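Local coordinates for ribosomal RNA small subunit methyltransferase E (Neisseria gonorrhoeae, PDB 5VM8), which probably methylates N3 of a specific uridine in 16S ribosomal RNA, using S-adenosyl methionine as methyl donor, at residues A[95-107]-A[135-147]. Residues are numbered along the deposited sequence; the frame is centred on the assembly and turned at random.
Sequences DRMDFTLQKSVEL and RWQEIVISACEQS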
loop_
_atom_site.group_PDB
_atom_site.type_symbol
_atom_site.label_atom_id
_atom_site.label_comp_id
_atom_site.label_asym_id
_atom_site.label_seq_id
_atom_site.Cartn_x
_atom_site.Cartn_y
_atom_site.Cartn_z
ATOM N N ASP A 95 9.638 1.114 -12.515
ATOM C CA ASP A 95 9.787 -0.103 -11.720
ATOM C C ASP A 95 10.092 0.206 -10.275
ATOM O O ASP A 95 9.614 -0.490 -9.374
ATOM C CB ASP A 95 10.891 -0.998 -12.290
ATOM C CG ASP A 95 10.373 -1.975 -13.292
ATOM O OD1 ASP A 95 9.185 -1.845 -13.653
ATOM O OD2 ASP A 95 11.138 -2.878 -13.713
ATOM N N ARG A 96 10.885 1.241 -10.022
ATOM C CA ARG A 96 11.249 1.497 -8.639
ATOM C C ARG A 96 10.018 1.865 -7.814
ATOM O O ARG A 96 9.832 1.369 -6.700
ATOM C CB ARG A 96 12.288 2.605 -8.595
ATOM C CG ARG A 96 12.752 2.926 -7.206
ATOM C CD ARG A 96 13.872 3.929 -7.302
ATOM N NE ARG A 96 14.423 4.237 -6.000
ATOM C CZ ARG A 96 15.706 4.094 -5.703
ATOM N NH1 ARG A 96 16.543 3.652 -6.630
ATOM N NH2 ARG A 96 16.147 4.409 -4.494
ATOM N N MET A 97 9.136 2.676 -8.387
ATOM C CA MET A 97 7.898 3.046 -7.730
ATOM C C MET A 97 6.922 1.874 -7.660
ATOM O O MET A 97 6.298 1.630 -6.620
ATOM C CB MET A 97 7.278 4.202 -8.513
ATOM C CG MET A 97 6.166 4.932 -7.817
ATOM S SD MET A 97 6.784 5.732 -6.365
ATOM C CE MET A 97 5.252 6.266 -5.644
ATOM N N ASP A 98 6.735 1.180 -8.789
ATOM C CA ASP A 98 5.764 0.090 -8.874
ATOM C C ASP A 98 6.105 -1.040 -7.902
ATOM O O ASP A 98 5.224 -1.561 -7.215
ATOM C CB ASP A 98 5.699 -0.425 -10.320
ATOM C CG ASP A 98 5.179 0.636 -11.331
ATOM O OD1 ASP A 98 4.761 1.750 -10.940
ATOM O OD2 ASP A 98 5.237 0.360 -12.551
ATOM N N PHE A 99 7.381 -1.459 -7.865
ATOM C CA PHE A 99 7.814 -2.480 -6.914
ATOM C C PHE A 99 7.665 -1.992 -5.482
ATOM O O PHE A 99 7.237 -2.748 -4.602
ATOM C CB PHE A 99 9.258 -2.901 -7.187
ATOM C CG PHE A 99 9.408 -3.754 -8.410
ATOM C CD1 PHE A 99 8.358 -4.530 -8.854
ATOM C CD2 PHE A 99 10.598 -3.773 -9.121
ATOM C CE1 PHE A 99 8.492 -5.322 -9.994
ATOM C CE2 PHE A 99 10.741 -4.553 -10.257
ATOM C CZ PHE A 99 9.685 -5.327 -10.696
ATOM N N THR A 100 8.022 -0.729 -5.224
ATOM C CA THR A 100 7.839 -0.211 -3.883
ATOM C C THR A 100 6.374 -0.338 -3.483
ATOM O O THR A 100 6.054 -0.905 -2.436
ATOM C CB THR A 100 8.323 1.247 -3.794
ATOM O OG1 THR A 100 9.746 1.305 -3.967
ATOM C CG2 THR A 100 7.996 1.811 -2.441
ATOM N N LEU A 101 5.473 0.085 -4.365
ATOM C CA LEU A 101 4.053 0.069 -4.041
ATOM C C LEU A 101 3.545 -1.360 -3.879
ATOM O O LEU A 101 2.798 -1.663 -2.942
ATOM C CB LEU A 101 3.270 0.824 -5.116
ATOM C CG LEU A 101 3.412 2.353 -5.026
ATOM C CD1 LEU A 101 2.969 3.049 -6.301
ATOM C CD2 LEU A 101 2.590 2.896 -3.853
ATOM N N GLN A 102 3.919 -2.250 -4.796
ATOM C CA GLN A 102 3.405 -3.614 -4.741
ATOM C C GLN A 102 3.924 -4.369 -3.517
ATOM O O GLN A 102 3.141 -4.972 -2.774
ATOM C CB GLN A 102 3.769 -4.367 -6.013
ATOM C CG GLN A 102 3.343 -5.848 -5.962
ATOM C CD GLN A 102 3.751 -6.589 -7.215
ATOM O OE1 GLN A 102 4.887 -7.044 -7.343
ATOM N NE2 GLN A 102 2.837 -6.685 -8.157
ATOM N N LYS A 103 5.247 -4.353 -3.287
ATOM C CA LYS A 103 5.798 -5.193 -2.227
ATOM C C LYS A 103 5.469 -4.640 -0.850
ATOM O O LYS A 103 5.301 -5.410 0.101
ATOM C CB LYS A 103 7.309 -5.367 -2.393
ATOM C CG LYS A 103 7.693 -6.526 -3.321
ATOM C CD LYS A 103 7.111 -6.308 -4.705
ATOM C CE LYS A 103 7.501 -7.370 -5.676
ATOM N NZ LYS A 103 6.512 -8.494 -5.574
ATOM N N SER A 104 5.359 -3.313 -0.725
ATOM C CA SER A 104 5.001 -2.720 0.549
ATOM C C SER A 104 3.585 -3.130 0.963
ATOM O O SER A 104 3.302 -3.273 2.165
ATOM C CB SER A 104 5.202 -1.188 0.482
ATOM O OG SER A 104 4.078 -0.506 -0.032
ATOM N N VAL A 105 2.692 -3.323 -0.015
ATOM C CA VAL A 105 1.351 -3.846 0.256
ATOM C C VAL A 105 1.422 -5.306 0.693
ATOM O O VAL A 105 0.749 -5.710 1.645
ATOM C CB VAL A 105 0.442 -3.673 -0.979
ATOM C CG1 VAL A 105 -0.877 -4.412 -0.778
ATOM C CG2 VAL A 105 0.187 -2.169 -1.256
ATOM N N GLU A 106 2.217 -6.126 0.001
ATOM C CA GLU A 106 2.395 -7.505 0.446
ATOM C C GLU A 106 2.936 -7.547 1.865
ATOM O O GLU A 106 2.573 -8.440 2.638
ATOM C CB GLU A 106 3.343 -8.287 -0.467
ATOM C CG GLU A 106 2.866 -8.487 -1.903
ATOM C CD GLU A 106 3.985 -9.034 -2.802
ATOM O OE1 GLU A 106 4.763 -9.902 -2.343
ATOM O OE2 GLU A 106 4.160 -8.538 -3.921
ATOM N N LEU A 107 3.800 -6.591 2.228
ATOM C CA LEU A 107 4.393 -6.558 3.559
ATOM C C LEU A 107 3.509 -5.853 4.580
ATOM O O LEU A 107 3.932 -5.681 5.725
ATOM C CB LEU A 107 5.762 -5.896 3.507
ATOM C CG LEU A 107 6.738 -6.652 2.609
ATOM C CD1 LEU A 107 7.940 -5.804 2.264
ATOM C CD2 LEU A 107 7.199 -7.949 3.290
ATOM N N ARG A 135 -3.195 4.603 -11.545
ATOM C CA ARG A 135 -2.454 3.377 -11.816
ATOM C C ARG A 135 -1.810 2.848 -10.540
ATOM O O ARG A 135 -1.845 1.640 -10.274
ATOM C CB ARG A 135 -1.412 3.616 -12.910
ATOM C CG ARG A 135 -0.845 2.331 -13.490
ATOM C CD ARG A 135 0.142 2.570 -14.638
ATOM N NE ARG A 135 1.029 1.424 -14.763
ATOM C CZ ARG A 135 2.174 1.287 -14.102
ATOM N NH1 ARG A 135 2.880 0.172 -14.256
ATOM N NH2 ARG A 135 2.614 2.255 -13.285
ATOM N N TRP A 136 -1.275 3.756 -9.712
ATOM C CA TRP A 136 -0.738 3.353 -8.424
ATOM C C TRP A 136 -1.821 2.712 -7.572
ATOM O O TRP A 136 -1.571 1.711 -6.890
ATOM C CB TRP A 136 -0.144 4.552 -7.701
ATOM C CG TRP A 136 1.075 5.065 -8.378
ATOM C CD1 TRP A 136 1.841 4.406 -9.293
ATOM C CD2 TRP A 136 1.644 6.377 -8.246
ATOM N NE1 TRP A 136 2.868 5.214 -9.712
ATOM C CE2 TRP A 136 2.768 6.429 -9.086
ATOM C CE3 TRP A 136 1.319 7.502 -7.484
ATOM C CZ2 TRP A 136 3.568 7.549 -9.184
ATOM C CZ3 TRP A 136 2.119 8.629 -7.592
ATOM C CH2 TRP A 136 3.227 8.640 -8.427
ATOM N N GLN A 137 -3.030 3.272 -7.605
ATOM C CA GLN A 137 -4.110 2.706 -6.818
ATOM C C GLN A 137 -4.433 1.290 -7.286
ATOM O O GLN A 137 -4.649 0.395 -6.463
ATOM C CB GLN A 137 -5.339 3.612 -6.900
ATOM C CG GLN A 137 -6.361 3.368 -5.811
ATOM C CD GLN A 137 -5.874 3.834 -4.440
ATOM O OE1 GLN A 137 -5.647 5.032 -4.228
ATOM N NE2 GLN A 137 -5.710 2.890 -3.506
ATOM N N GLU A 138 -4.395 1.061 -8.609
ATOM C CA GLU A 138 -4.674 -0.253 -9.186
ATOM C C GLU A 138 -3.580 -1.271 -8.850
ATOM O O GLU A 138 -3.871 -2.461 -8.673
ATOM C CB GLU A 138 -4.870 -0.141 -10.708
ATOM N N ILE A 139 -2.311 -0.847 -8.796
ATOM C CA ILE A 139 -1.269 -1.789 -8.381
ATOM C C ILE A 139 -1.493 -2.231 -6.938
ATOM O O ILE A 139 -1.354 -3.412 -6.603
ATOM C CB ILE A 139 0.132 -1.189 -8.579
ATOM C CG1 ILE A 139 0.476 -1.085 -10.058
ATOM C CG2 ILE A 139 1.196 -2.007 -7.835
ATOM C CD1 ILE A 139 1.639 -0.120 -10.317
ATOM N N VAL A 140 -1.874 -1.297 -6.072
ATOM C CA VAL A 140 -2.158 -1.630 -4.680
ATOM C C VAL A 140 -3.333 -2.603 -4.584
ATOM O O VAL A 140 -3.314 -3.554 -3.795
ATOM C CB VAL A 140 -2.401 -0.337 -3.880
ATOM C CG1 VAL A 140 -3.097 -0.632 -2.545
ATOM C CG2 VAL A 140 -1.069 0.402 -3.665
ATOM N N ILE A 141 -4.387 -2.362 -5.360
ATOM C CA ILE A 141 -5.568 -3.213 -5.300
ATOM C C ILE A 141 -5.219 -4.634 -5.721
ATOM O O ILE A 141 -5.624 -5.619 -5.079
ATOM C CB ILE A 141 -6.671 -2.605 -6.180
ATOM C CG1 ILE A 141 -7.266 -1.385 -5.480
ATOM C CG2 ILE A 141 -7.735 -3.653 -6.550
ATOM C CD1 ILE A 141 -8.056 -0.479 -6.404
ATOM N N SER A 142 -4.456 -4.759 -6.806
ATOM C CA SER A 142 -4.040 -6.072 -7.278
ATOM C C SER A 142 -3.208 -6.796 -6.228
ATOM O O SER A 142 -3.366 -8.010 -6.032
ATOM C CB SER A 142 -3.251 -5.926 -8.573
ATOM O OG SER A 142 -4.135 -5.614 -9.630
ATOM N N ALA A 143 -2.334 -6.062 -5.535
ATOM C CA ALA A 143 -1.488 -6.678 -4.523
ATOM C C ALA A 143 -2.313 -7.166 -3.353
ATOM O O ALA A 143 -1.969 -8.181 -2.740
ATOM C CB ALA A 143 -0.406 -5.697 -4.047
ATOM N N CYS A 144 -3.429 -6.492 -3.068
ATOM C CA CYS A 144 -4.335 -6.988 -2.041
ATOM C C CYS A 144 -5.050 -8.252 -2.502
ATOM O O CYS A 144 -5.231 -9.197 -1.719
ATOM C CB CYS A 144 -5.340 -5.904 -1.655
ATOM S SG CYS A 144 -4.563 -4.503 -0.796
ATOM N N GLU A 145 -5.468 -8.281 -3.765
ATOM C CA GLU A 145 -6.101 -9.474 -4.312
ATOM C C GLU A 145 -5.176 -10.688 -4.233
ATOM O O GLU A 145 -5.630 -11.800 -3.924
ATOM C CB GLU A 145 -6.564 -9.212 -5.749
ATOM C CG GLU A 145 -7.716 -8.205 -5.876
ATOM C CD GLU A 145 -8.098 -7.884 -7.332
ATOM O OE1 GLU A 145 -7.280 -8.116 -8.249
ATOM O OE2 GLU A 145 -9.225 -7.396 -7.565
ATOM N N GLN A 146 -3.881 -10.494 -4.504
ATOM C CA GLN A 146 -2.919 -11.596 -4.512
ATOM C C GLN A 146 -2.483 -12.014 -3.100
ATOM O O GLN A 146 -2.406 -13.207 -2.789
ATOM C CB GLN A 146 -1.690 -11.184 -5.338
ATOM C CG GLN A 146 -0.490 -12.143 -5.268
ATOM C CD GLN A 146 0.416 -11.901 -4.051
ATOM O OE1 GLN A 146 0.650 -10.761 -3.658
ATOM N NE2 GLN A 146 0.901 -12.988 -3.438
ATOM N N SER A 147 -2.136 -11.046 -2.251
ATOM C CA SER A 147 -1.585 -11.361 -0.940
ATOM C C SER A 147 -2.660 -11.725 0.067
ATOM O O SER A 147 -2.336 -12.122 1.192
ATOM C CB SER A 147 -0.805 -10.165 -0.407
ATOM O OG SER A 147 -1.725 -9.133 -0.116
HETATM O O HOH W 1 5.029 4.413 -11.666
HETATM O O HOH W 2 0.153 -5.203 -8.086
HETATM O O HOH W 3 1.521 -8.674 -5.234
#
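With CG anti to the backbone N (chi1 -166°) and the chain bent at chi2, Met97 crosses the indole of Trp136 at about a right angle and lays its methyl over one face, CE 4.1 Å from the centroid of the six-membered ring. Leu101 comes over the pyrrole part of Trp136: CD1 stands 3.7 Å from the centroid of the five-membered ring in a second CH-pi contact. At the indole edge, one water accepts from Trp136 NE1 and donates to Asp98 OD1, tying ring to carboxylate. Arg135, extended from CG to NE, grips that carboxylate end-on. Arg135 NH1 reaches Asp98 OD2 at 2.9 Å in the guanidinium plane but from above the carboxylate plane, while Arg135 NH2 meets Asp98 OD1 at 3.2 Å on the syn side but tilted out of the carboxylate plane; the two planes are 49° apart. Ile139 CD1 lies over one guanidinium face of Arg135, toward its rim, and 3.7 Å from Asp98 OD1, a methyl beside the ion pair. Segments 95-106 and 135-147 pack side by side, crossing at -35°, in the SPOUT methyltransferase domain, the trefoil-knot fold, where Leu101 and Val140 both rest on Ile112 of strand 111-116 in the parallel sheet. Farther along, Val105 fits between neighbours on the facing helix, CG1 3.5 Å from Ala143 CB and CG2 3.7 Å from Val140 CG2. The backbones come close beside the small Ala143, its CA 5.8 Å from Gln102 CA. Waters bridge the more polar flank: one links Gln102 NE2 to Ile139 O, another donates to both Glu106 OE2 and Gln146 OE1, and Lys103 NZ forms a salt bridge with the same Glu106 oxygen.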